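Local coordinates for protein beta-mannosidase (PDB 4CVU) that probably hydrolyses terminal beta-linked mannose residues from the non-reducing ends of oligosaccharides, as a fungal glycoside hydrolase of family 2, at residues W726-R735 with G897-V905; R692-L701 with V795-I803. One frame throughout, in Å; residues are numbered along the deposited sequence.

Contact 1: residues W726-R735 with G897-V905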
loop_
_atom_site.group_PDB
_atom_site.type_symbol
_atom_site.label_atom_id
_atom_site.label_comp_id
_atom_site.label_asym_id
_atom_site.label_seq_id
_atom_site.Cartn_x
_atom_site.Cartn_y
_atom_site.Cartn_z
ATOM N N TRP A 726 -18.572 -4.997 8.610
ATOM C CA TRP A 726 -18.943 -5.390 9.968
ATOM C C TRP A 726 -17.809 -6.110 10.706
ATOM O O TRP A 726 -17.277 -7.097 10.237
ATOM C CB TRP A 726 -20.153 -6.284 9.888
ATOM C CG TRP A 726 -21.407 -5.571 9.564
ATOM C CD1 TRP A 726 -21.545 -4.514 8.771
ATOM C CD2 TRP A 726 -22.710 -5.850 10.088
ATOM N NE1 TRP A 726 -22.860 -4.110 8.709
ATOM C CE2 TRP A 726 -23.598 -4.921 9.509
ATOM C CE3 TRP A 726 -23.221 -6.831 10.932
ATOM C CZ2 TRP A 726 -24.948 -4.902 9.794
ATOM C CZ3 TRP A 726 -24.571 -6.830 11.198
ATOM C CH2 TRP A 726 -25.420 -5.842 10.650
ATOM N N LYS A 727 -17.502 -5.635 11.906
ATOM C CA LYS A 727 -16.755 -6.390 12.879
ATOM C C LYS A 727 -17.662 -7.490 13.402
ATOM O O LYS A 727 -18.783 -7.660 12.917
ATOM C CB LYS A 727 -16.303 -5.498 14.051
ATOM C CG LYS A 727 -15.359 -4.366 13.654
ATOM C CD LYS A 727 -14.622 -3.800 14.867
ATOM C CE LYS A 727 -13.768 -2.592 14.465
ATOM N NZ LYS A 727 -13.104 -1.832 15.567
ATOM N N VAL A 728 -17.161 -8.230 14.395
ATOM C CA VAL A 728 -17.949 -9.192 15.123
ATOM C C VAL A 728 -19.049 -8.473 15.922
ATOM O O VAL A 728 -20.150 -8.988 16.003
ATOM C CB VAL A 728 -17.104 -10.077 16.062
ATOM C CG1 VAL A 728 -17.958 -11.054 16.856
ATOM C CG2 VAL A 728 -16.090 -10.871 15.266
ATOM N N LEU A 729 -18.760 -7.284 16.459
ATOM C CA LEU A 729 -19.702 -6.554 17.332
ATOM C C LEU A 729 -21.152 -6.392 16.818
ATOM O O LEU A 729 -22.102 -6.707 17.502
ATOM C CB LEU A 729 -19.151 -5.176 17.682
ATOM C CG LEU A 729 -20.098 -4.220 18.411
ATOM C CD1 LEU A 729 -20.558 -4.799 19.749
ATOM C CD2 LEU A 729 -19.323 -2.936 18.608
ATOM N N PRO A 730 -21.315 -5.868 15.620
ATOM C CA PRO A 730 -22.673 -5.610 15.124
ATOM C C PRO A 730 -23.510 -6.856 14.928
ATOM O O PRO A 730 -24.732 -6.723 14.936
ATOM C CB PRO A 730 -22.424 -4.848 13.773
ATOM C CG PRO A 730 -21.007 -5.100 13.462
ATOM C CD PRO A 730 -20.279 -5.294 14.762
ATOM N N TYR A 731 -22.889 -8.012 14.645
ATOM C CA TYR A 731 -23.590 -9.291 14.551
ATOM C C TYR A 731 -24.130 -9.699 15.896
ATOM O O TYR A 731 -25.269 -10.194 16.009
ATOM C CB TYR A 731 -22.665 -10.374 14.021
ATOM C CG TYR A 731 -22.373 -10.248 12.536
ATOM C CD1 TYR A 731 -23.364 -10.527 11.605
ATOM C CD2 TYR A 731 -21.136 -9.835 12.076
ATOM C CE1 TYR A 731 -23.102 -10.398 10.243
ATOM C CE2 TYR A 731 -20.885 -9.726 10.717
ATOM C CZ TYR A 731 -21.895 -10.007 9.818
ATOM O OH TYR A 731 -21.642 -9.929 8.455
ATOM N N VAL A 732 -23.327 -9.520 16.940
ATOM C CA VAL A 732 -23.754 -9.801 18.338
ATOM C C VAL A 732 -24.785 -8.826 18.962
ATOM O O VAL A 732 -25.755 -9.238 19.596
ATOM C CB VAL A 732 -22.532 -9.909 19.258
ATOM C CG1 VAL A 732 -22.963 -10.267 20.678
ATOM C CG2 VAL A 732 -21.588 -11.000 18.746
ATOM N N SER A 733 -24.566 -7.532 18.766
ATOM C CA SER A 733 -25.517 -6.503 19.162
ATOM C C SER A 733 -26.864 -6.624 18.411
ATOM O O SER A 733 -27.912 -6.402 19.005
ATOM C CB SER A 733 -24.851 -5.137 19.027
ATOM O OG SER A 733 -24.586 -4.768 17.675
ATOM N N ARG A 734 -26.845 -6.993 17.118
ATOM C CA ARG A 734 -28.106 -7.288 16.407
ATOM C C ARG A 734 -28.969 -8.270 17.170
ATOM O O ARG A 734 -30.188 -8.043 17.321
ATOM C CB ARG A 734 -27.845 -7.860 15.011
ATOM C CG ARG A 734 -29.068 -8.501 14.338
ATOM C CD ARG A 734 -28.656 -9.384 13.169
ATOM N NE ARG A 734 -28.437 -8.665 11.904
ATOM C CZ ARG A 734 -27.596 -9.051 10.946
ATOM N NH1 ARG A 734 -26.808 -10.099 11.104
ATOM N NH2 ARG A 734 -27.533 -8.401 9.815
ATOM N N ARG A 735 -28.366 -9.380 17.622
ATOM C CA ARG A 735 -29.105 -10.417 18.327
ATOM C C ARG A 735 -29.512 -9.876 19.662
ATOM O O ARG A 735 -30.640 -10.129 20.131
ATOM C CB ARG A 735 -28.282 -11.694 18.548
ATOM C CG ARG A 735 -28.132 -12.587 17.316
ATOM C CD ARG A 735 -27.632 -13.979 17.745
ATOM N NE ARG A 735 -26.270 -13.955 18.282
ATOM C CZ ARG A 735 -25.162 -14.072 17.543
ATOM N NH1 ARG A 735 -25.232 -14.248 16.213
ATOM N NH2 ARG A 735 -23.973 -14.022 18.136
ATOM N N GLY A 897 -21.469 -5.315 2.200
ATOM C CA GLY A 897 -22.685 -5.871 2.715
ATOM C C GLY A 897 -22.526 -6.519 4.062
ATOM O O GLY A 897 -21.580 -6.234 4.778
ATOM N N PHE A 898 -23.443 -7.414 4.397
ATOM C CA PHE A 898 -23.398 -8.120 5.660
ATOM C C PHE A 898 -24.270 -9.383 5.591
ATOM O O PHE A 898 -25.261 -9.424 4.865
ATOM C CB PHE A 898 -23.800 -7.200 6.815
ATOM C CG PHE A 898 -25.072 -6.419 6.569
ATOM C CD1 PHE A 898 -26.319 -7.001 6.823
ATOM C CD2 PHE A 898 -25.032 -5.120 6.080
ATOM C CE1 PHE A 898 -27.504 -6.297 6.598
ATOM C CE2 PHE A 898 -26.206 -4.404 5.847
ATOM C CZ PHE A 898 -27.450 -5.008 6.093
ATOM N N PHE A 899 -23.892 -10.381 6.371
ATOM C CA PHE A 899 -24.621 -11.646 6.479
ATOM C C PHE A 899 -25.817 -11.472 7.438
ATOM O O PHE A 899 -25.805 -10.595 8.313
ATOM C CB PHE A 899 -23.694 -12.744 6.999
ATOM C CG PHE A 899 -22.552 -13.066 6.072
ATOM C CD1 PHE A 899 -22.722 -13.983 5.022
ATOM C CD2 PHE A 899 -21.297 -12.476 6.249
ATOM C CE1 PHE A 899 -21.680 -14.273 4.142
ATOM C CE2 PHE A 899 -20.257 -12.758 5.372
ATOM C CZ PHE A 899 -20.448 -13.673 4.327
ATOM N N ASP A 900 -26.815 -12.355 7.309
ATOM C CA ASP A 900 -28.008 -12.254 8.172
ATOM C C ASP A 900 -27.747 -12.816 9.554
ATOM O O ASP A 900 -28.559 -12.677 10.456
ATOM C CB ASP A 900 -29.242 -12.894 7.525
ATOM C CG ASP A 900 -29.169 -14.406 7.447
ATOM O OD1 ASP A 900 -28.485 -15.048 8.275
ATOM O OD2 ASP A 900 -29.858 -14.979 6.561
ATOM N N ASP A 901 -26.591 -13.459 9.707
ATOM C CA ASP A 901 -26.123 -13.884 11.014
ATOM C C ASP A 901 -24.629 -14.181 10.925
ATOM O O ASP A 901 -24.115 -14.435 9.840
ATOM C CB ASP A 901 -26.847 -15.149 11.479
ATOM C CG ASP A 901 -26.801 -15.314 12.994
ATOM O OD1 ASP A 901 -26.464 -14.333 13.690
ATOM O OD2 ASP A 901 -27.073 -16.423 13.483
ATOM N N ASN A 902 -23.950 -14.098 12.057
ATOM C CA ASN A 902 -22.533 -14.398 12.121
ATOM C C ASN A 902 -22.134 -14.546 13.582
ATOM O O ASN A 902 -22.893 -14.128 14.459
ATOM C CB ASN A 902 -21.708 -13.297 11.423
ATOM C CG ASN A 902 -20.588 -13.851 10.585
ATOM O OD1 ASN A 902 -20.228 -15.012 10.722
ATOM N ND2 ASN A 902 -20.029 -13.030 9.707
ATOM N N ALA A 903 -20.964 -15.138 13.827
ATOM C CA ALA A 903 -20.503 -15.407 15.185
ATOM C C ALA A 903 -21.536 -16.187 15.972
ATOM O O ALA A 903 -22.040 -15.714 16.975
ATOM C CB ALA A 903 -20.138 -14.109 15.911
ATOM N N PHE A 904 -21.840 -17.400 15.498
ATOM C CA PHE A 904 -22.863 -18.235 16.103
ATOM C C PHE A 904 -22.332 -19.639 16.481
ATOM O O PHE A 904 -21.269 -20.090 16.027
ATOM C CB PHE A 904 -24.074 -18.361 15.164
ATOM C CG PHE A 904 -23.723 -18.709 13.728
ATOM C CD1 PHE A 904 -23.475 -20.015 13.352
ATOM C CD2 PHE A 904 -23.652 -17.714 12.757
ATOM C CE1 PHE A 904 -23.162 -20.324 12.040
ATOM C CE2 PHE A 904 -23.337 -18.023 11.440
ATOM C CZ PHE A 904 -23.084 -19.343 11.086
ATOM N N VAL A 905 -23.029 -20.277 17.400
ATOM C CA VAL A 905 -22.758 -21.642 17.761
ATOM C C VAL A 905 -23.455 -22.571 16.806
ATOM O O VAL A 905 -24.575 -22.361 16.454
ATOM C CB VAL A 905 -23.200 -21.954 19.224
ATOM C CG1 VAL A 905 -23.068 -23.425 19.538
ATOM C CG2 VAL A 905 -22.376 -21.139 20.203
HETATM O O HOH W 1 -19.549 -6.640 6.236
HETATM O O HOH W 2 -26.188 -11.470 13.754
#
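The six-membered ring of Trp726 and Phe898 form an offset stack, centroids 4.6 Å apart, planes at 19°. Phe898 CB sits over the indole face, 3.5 Å from Trp726 CE2. Pro730 CB lies toward the rim of the opposite indole face, while Trp726 NE1 bonds Ser410 of helix 401-413. With CG anti to its carbonyl carbon (chi1 -74°), Tyr731 drops its ring between Trp726 CE3 on one face and Asn902 CB on the other. Its OH takes a nearly straight bond from Phe899 N (3.1 Å, 166°). A leucine in place of Tyr731 would probably leave Phe899 N without this acceptor and open a gap between Trp726 and Asn902. Arg734 grips Phe899 O end-on with NH1 (3.0 Å) and NH2, the oxygen near the guanidinium plane; Ser413 also holds NH2. Arg735 reaches further along the loop, NH1 to Asn902 O at 2.9 Å and NH2 to Ala903 O at 2.8 Å. Its NH1 also forms a salt bridge with Asp901 OD1; Asp901 OD2 pairs with Lys912. Ala903 and Phe904 opposite Thr887 form a G1 beta bulge. Helix 729-736 docks on the link between edge strands 895-899 and 904-906 of the two sheets of the C-terminal Ig-fold domain.

Contact 2: residues R692-L701 with V795-I803. With NAG (2-acetamido-2-deoxy-beta-D-glucopyranose), chain K.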
loop_
_atom_site.group_PDB
_atom_site.type_symbol
_atom_site.label_atom_id
_atom_site.label_comp_id
_atom_site.label_asym_id
_atom_site.label_seq_id
_atom_site.Cartn_x
_atom_site.Cartn_y
_atom_site.Cartn_z
ATOM N N ARG A 692 -32.227 -5.688 30.744
ATOM C CA ARG A 692 -32.867 -6.270 31.955
ATOM C C ARG A 692 -33.263 -5.214 32.998
ATOM O O ARG A 692 -34.244 -5.365 33.757
ATOM C CB ARG A 692 -31.924 -7.295 32.592
ATOM C CG ARG A 692 -32.509 -7.965 33.834
ATOM C CD ARG A 692 -31.561 -8.919 34.524
ATOM N NE ARG A 692 -30.404 -8.230 35.078
ATOM C CZ ARG A 692 -29.398 -8.833 35.709
ATOM N NH1 ARG A 692 -29.394 -10.151 35.889
ATOM N NH2 ARG A 692 -28.371 -8.110 36.155
ATOM N N GLY A 693 -32.446 -4.176 33.103
ATOM C CA GLY A 693 -32.729 -3.063 33.992
ATOM C C GLY A 693 -34.057 -2.347 33.744
ATOM O O GLY A 693 -34.521 -1.646 34.611
ATOM N N SER A 694 -34.651 -2.532 32.563
ATOM C CA SER A 694 -35.974 -1.998 32.246
ATOM C C SER A 694 -37.011 -2.450 33.254
ATOM O O SER A 694 -37.930 -1.706 33.549
ATOM C CB SER A 694 -36.421 -2.457 30.844
ATOM O OG SER A 694 -36.611 -3.874 30.798
ATOM N N GLY A 695 -36.865 -3.683 33.746
ATOM C CA GLY A 695 -37.774 -4.253 34.754
ATOM C C GLY A 695 -37.310 -4.216 36.201
ATOM O O GLY A 695 -37.922 -4.851 37.042
ATOM N N LEU A 696 -36.226 -3.493 36.490
ATOM C CA LEU A 696 -35.703 -3.348 37.882
ATOM C C LEU A 696 -35.925 -1.896 38.348
ATOM O O LEU A 696 -36.370 -1.079 37.561
ATOM C CB LEU A 696 -34.227 -3.799 37.942
ATOM C CG LEU A 696 -33.943 -5.204 37.365
ATOM C CD1 LEU A 696 -32.447 -5.530 37.349
ATOM C CD2 LEU A 696 -34.704 -6.281 38.130
ATOM N N PRO A 697 -35.643 -1.574 39.627
ATOM C CA PRO A 697 -36.092 -0.267 40.155
ATOM C C PRO A 697 -35.551 0.963 39.436
ATOM O O PRO A 697 -36.146 2.013 39.518
ATOM C CB PRO A 697 -35.626 -0.286 41.623
ATOM C CG PRO A 697 -35.567 -1.740 41.979
ATOM C CD PRO A 697 -35.070 -2.414 40.703
ATOM N N GLU A 698 -34.422 0.829 38.749
ATOM C CA GLU A 698 -33.888 1.869 37.886
ATOM C C GLU A 698 -34.802 2.147 36.665
ATOM O O GLU A 698 -34.887 3.260 36.222
ATOM C CB GLU A 698 -32.442 1.577 37.459
ATOM C CG GLU A 698 -32.281 0.358 36.581
ATOM C CD GLU A 698 -31.696 -0.813 37.285
ATOM O OE1 GLU A 698 -32.000 -1.022 38.493
ATOM O OE2 GLU A 698 -30.920 -1.532 36.637
ATOM N N ARG A 699 -35.514 1.145 36.192
ATOM C CA ARG A 699 -36.371 1.278 35.036
ATOM C C ARG A 699 -35.543 1.866 33.893
ATOM O O ARG A 699 -35.728 2.983 33.517
ATOM C CB ARG A 699 -37.599 2.141 35.314
ATOM C CG ARG A 699 -38.834 1.673 34.580
ATOM C CD ARG A 699 -38.691 1.924 33.109
ATOM N NE ARG A 699 -39.913 1.902 32.349
ATOM C CZ ARG A 699 -40.453 0.821 31.827
ATOM N NH1 ARG A 699 -39.941 -0.357 32.059
ATOM N NH2 ARG A 699 -41.527 0.935 31.087
ATOM N N GLN A 700 -34.519 1.140 33.536
ATOM C CA GLN A 700 -33.579 1.547 32.511
ATOM C C GLN A 700 -34.248 1.542 31.117
ATOM O O GLN A 700 -34.902 0.593 30.770
ATOM C CB GLN A 700 -32.392 0.586 32.577
ATOM C CG GLN A 700 -31.022 1.164 32.225
ATOM C CD GLN A 700 -30.766 1.123 30.740
ATOM O OE1 GLN A 700 -31.598 0.666 29.997
ATOM N NE2 GLN A 700 -29.599 1.578 30.317
ATOM N N LEU A 701 -34.020 2.567 30.289
ATOM C CA LEU A 701 -34.703 2.638 28.994
ATOM C C LEU A 701 -33.846 2.997 27.775
ATOM O O LEU A 701 -34.377 3.583 26.812
ATOM C CB LEU A 701 -35.891 3.593 29.060
ATOM C CG LEU A 701 -37.094 3.181 29.917
ATOM C CD1 LEU A 701 -38.161 4.285 29.812
ATOM C CD2 LEU A 701 -37.706 1.888 29.498
ATOM N N VAL A 795 -43.712 -12.369 30.035
ATOM C CA VAL A 795 -42.952 -11.152 30.292
ATOM C C VAL A 795 -43.798 -9.927 29.998
ATOM O O VAL A 795 -44.466 -9.860 28.961
ATOM C CB VAL A 795 -41.630 -11.147 29.487
ATOM C CG1 VAL A 795 -41.883 -11.002 27.981
ATOM C CG2 VAL A 795 -40.711 -10.047 29.993
ATOM N N GLY A 796 -43.771 -8.967 30.918
ATOM C CA GLY A 796 -44.521 -7.729 30.781
ATOM C C GLY A 796 -44.032 -6.829 29.652
ATOM O O GLY A 796 -42.936 -7.022 29.079
ATOM N N ALA A 797 -44.846 -5.852 29.309
ATOM C CA ALA A 797 -44.452 -4.845 28.353
ATOM C C ALA A 797 -43.184 -4.099 28.837
ATOM O O ALA A 797 -43.070 -3.728 30.015
ATOM C CB ALA A 797 -45.591 -3.856 28.145
ATOM N N ILE A 798 -42.254 -3.875 27.913
ATOM C CA ILE A 798 -40.959 -3.237 28.214
ATOM C C ILE A 798 -40.432 -3.682 29.587
ATOM O O ILE A 798 -40.283 -2.881 30.491
ATOM C CB ILE A 798 -41.018 -1.684 28.105
ATOM C CG1 ILE A 798 -41.581 -1.253 26.739
ATOM C CG2 ILE A 798 -39.610 -1.102 28.250
ATOM C CD1 ILE A 798 -41.831 0.218 26.610
ATOM N N ASN A 799 -40.133 -4.963 29.718
ATOM C CA ASN A 799 -39.893 -5.555 31.023
ATOM C C ASN A 799 -39.018 -6.815 30.906
ATOM O O ASN A 799 -38.576 -7.172 29.826
ATOM C CB ASN A 799 -41.244 -5.875 31.673
ATOM C CG ASN A 799 -41.219 -5.848 33.197
ATOM O OD1 ASN A 799 -40.194 -6.063 33.842
ATOM N ND2 ASN A 799 -42.388 -5.593 33.783
ATOM N N THR A 800 -38.758 -7.467 32.032
ATOM C CA THR A 800 -37.890 -8.639 32.081
ATOM C C THR A 800 -38.498 -9.663 33.042
ATOM O O THR A 800 -39.339 -9.301 33.857
ATOM C CB THR A 800 -36.478 -8.232 32.523
ATOM O OG1 THR A 800 -35.549 -9.257 32.171
ATOM C CG2 THR A 800 -36.429 -7.956 34.039
ATOM N N THR A 801 -38.088 -10.933 32.937
ATOM C CA THR A 801 -38.501 -11.969 33.910
ATOM C C THR A 801 -37.417 -13.019 34.080
ATOM O O THR A 801 -36.819 -13.448 33.102
ATOM C CB THR A 801 -39.839 -12.634 33.468
ATOM O OG1 THR A 801 -40.283 -13.565 34.448
ATOM C CG2 THR A 801 -39.704 -13.354 32.154
ATOM N N GLN A 802 -37.163 -13.441 35.316
ATOM C CA GLN A 802 -36.165 -14.475 35.566
ATOM C C GLN A 802 -36.752 -15.886 35.381
ATOM O O GLN A 802 -37.739 -16.232 36.019
ATOM C CB GLN A 802 -35.564 -14.327 36.958
ATOM C CG GLN A 802 -34.247 -15.098 37.104
ATOM C CD GLN A 802 -33.678 -15.057 38.499
ATOM O OE1 GLN A 802 -34.020 -14.215 39.285
ATOM N NE2 GLN A 802 -32.797 -15.966 38.794
ATOM N N ILE A 803 -36.138 -16.691 34.507
ATOM C CA ILE A 803 -36.683 -18.011 34.153
ATOM C C ILE A 803 -35.852 -19.197 34.656
ATOM O O ILE A 803 -36.367 -20.283 34.775
ATOM C CB ILE A 803 -36.920 -18.162 32.626
ATOM C CG1 ILE A 803 -35.627 -18.025 31.816
ATOM C CG2 ILE A 803 -37.933 -17.150 32.147
ATOM C CD1 ILE A 803 -35.742 -18.618 30.419
HETATM C C1 NAG K . -42.594 -5.577 35.231
HETATM C C2 NAG K . -43.433 -4.409 35.770
HETATM C C3 NAG K . -43.937 -4.590 37.217
HETATM C C4 NAG K . -44.530 -5.971 37.432
HETATM C C5 NAG K . -43.527 -7.000 36.921
HETATM C C6 NAG K . -44.067 -8.414 37.057
HETATM C C7 NAG K . -42.943 -2.218 34.816
HETATM C C8 NAG K . -42.145 -0.953 34.970
HETATM N N2 NAG K . -42.726 -3.140 35.744
HETATM O O3 NAG K . -44.872 -3.566 37.535
HETATM O O4 NAG K . -44.811 -6.162 38.810
HETATM O O5 NAG K . -43.254 -6.796 35.549
HETATM O O6 NAG K . -42.949 -9.247 37.247
HETATM O O7 NAG K . -43.730 -2.370 33.871
HETATM O O HOH W 3 -43.395 -1.336 30.718
#
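This is a small, mostly buried loop-to-strand contact beside an N-glycosylation site: the turn after helix 664-692 packs on the start of strand 799-807, an outermost strand of a three-stranded antiparallel sheet in the mannosidase Ig/CBM-like domain. Backbone bonds shape the turn, a 3-10 segment at 693-695 followed by a type I beta turn from Leu696 to Arg699. Gly695 lies against Asn799, its CA 3.2 Å from Asn799 OD1; a side chain there would collide with that oxygen and with Thr800 CG2. The methyl of Thr800 rests on the end of the helix, CG2 3.4 Å from Arg692 O, while OG1 bonds Thr758 and Val757 of the neighbouring strand. Leu701 CD2 meets Ile798 CG2 at 3.8 Å, their side chains nearly at right angles. Asn799 ND2 is bonded covalently to C1 of the sugar, and Asn799 OD1 accepts from Thr800 N at 2.7 Å. Bent at chi2 (-70°), Arg699 lays its guanidinium between Leu701 CD2 on one face and the acetamido methyl C8 of the sugar on the other. Its NH2 bonds Glu381, and its NH1 serves two carbonyls: Ser694 O, and Ile798 O at 3.0 Å, approached nearly along the C=O axis.

How the contacts relate
Both contacts join late parts of the chain through mainly buried residues, but contact 1 is the larger, at 559 Å² against 309 Å², and lies nearer the centre of the chain. The centres of contact 1 and contact 2 are about 25 Å apart, and no atoms touch between them. Helix 664-692 relates the two: Val728 of contact 1 packs on its side, whereas contact 2 forms at its C-terminal end. Each involves a different beta domain, the C-terminal Ig-fold domain in contact 1 and the Ig/CBM-like domain in contact 2. Aromatic stacking and two arginines gripping backbone carbonyls dominate the first; the second relies on one arginine, close glycine packing and small apolar groups beside an attached sugar.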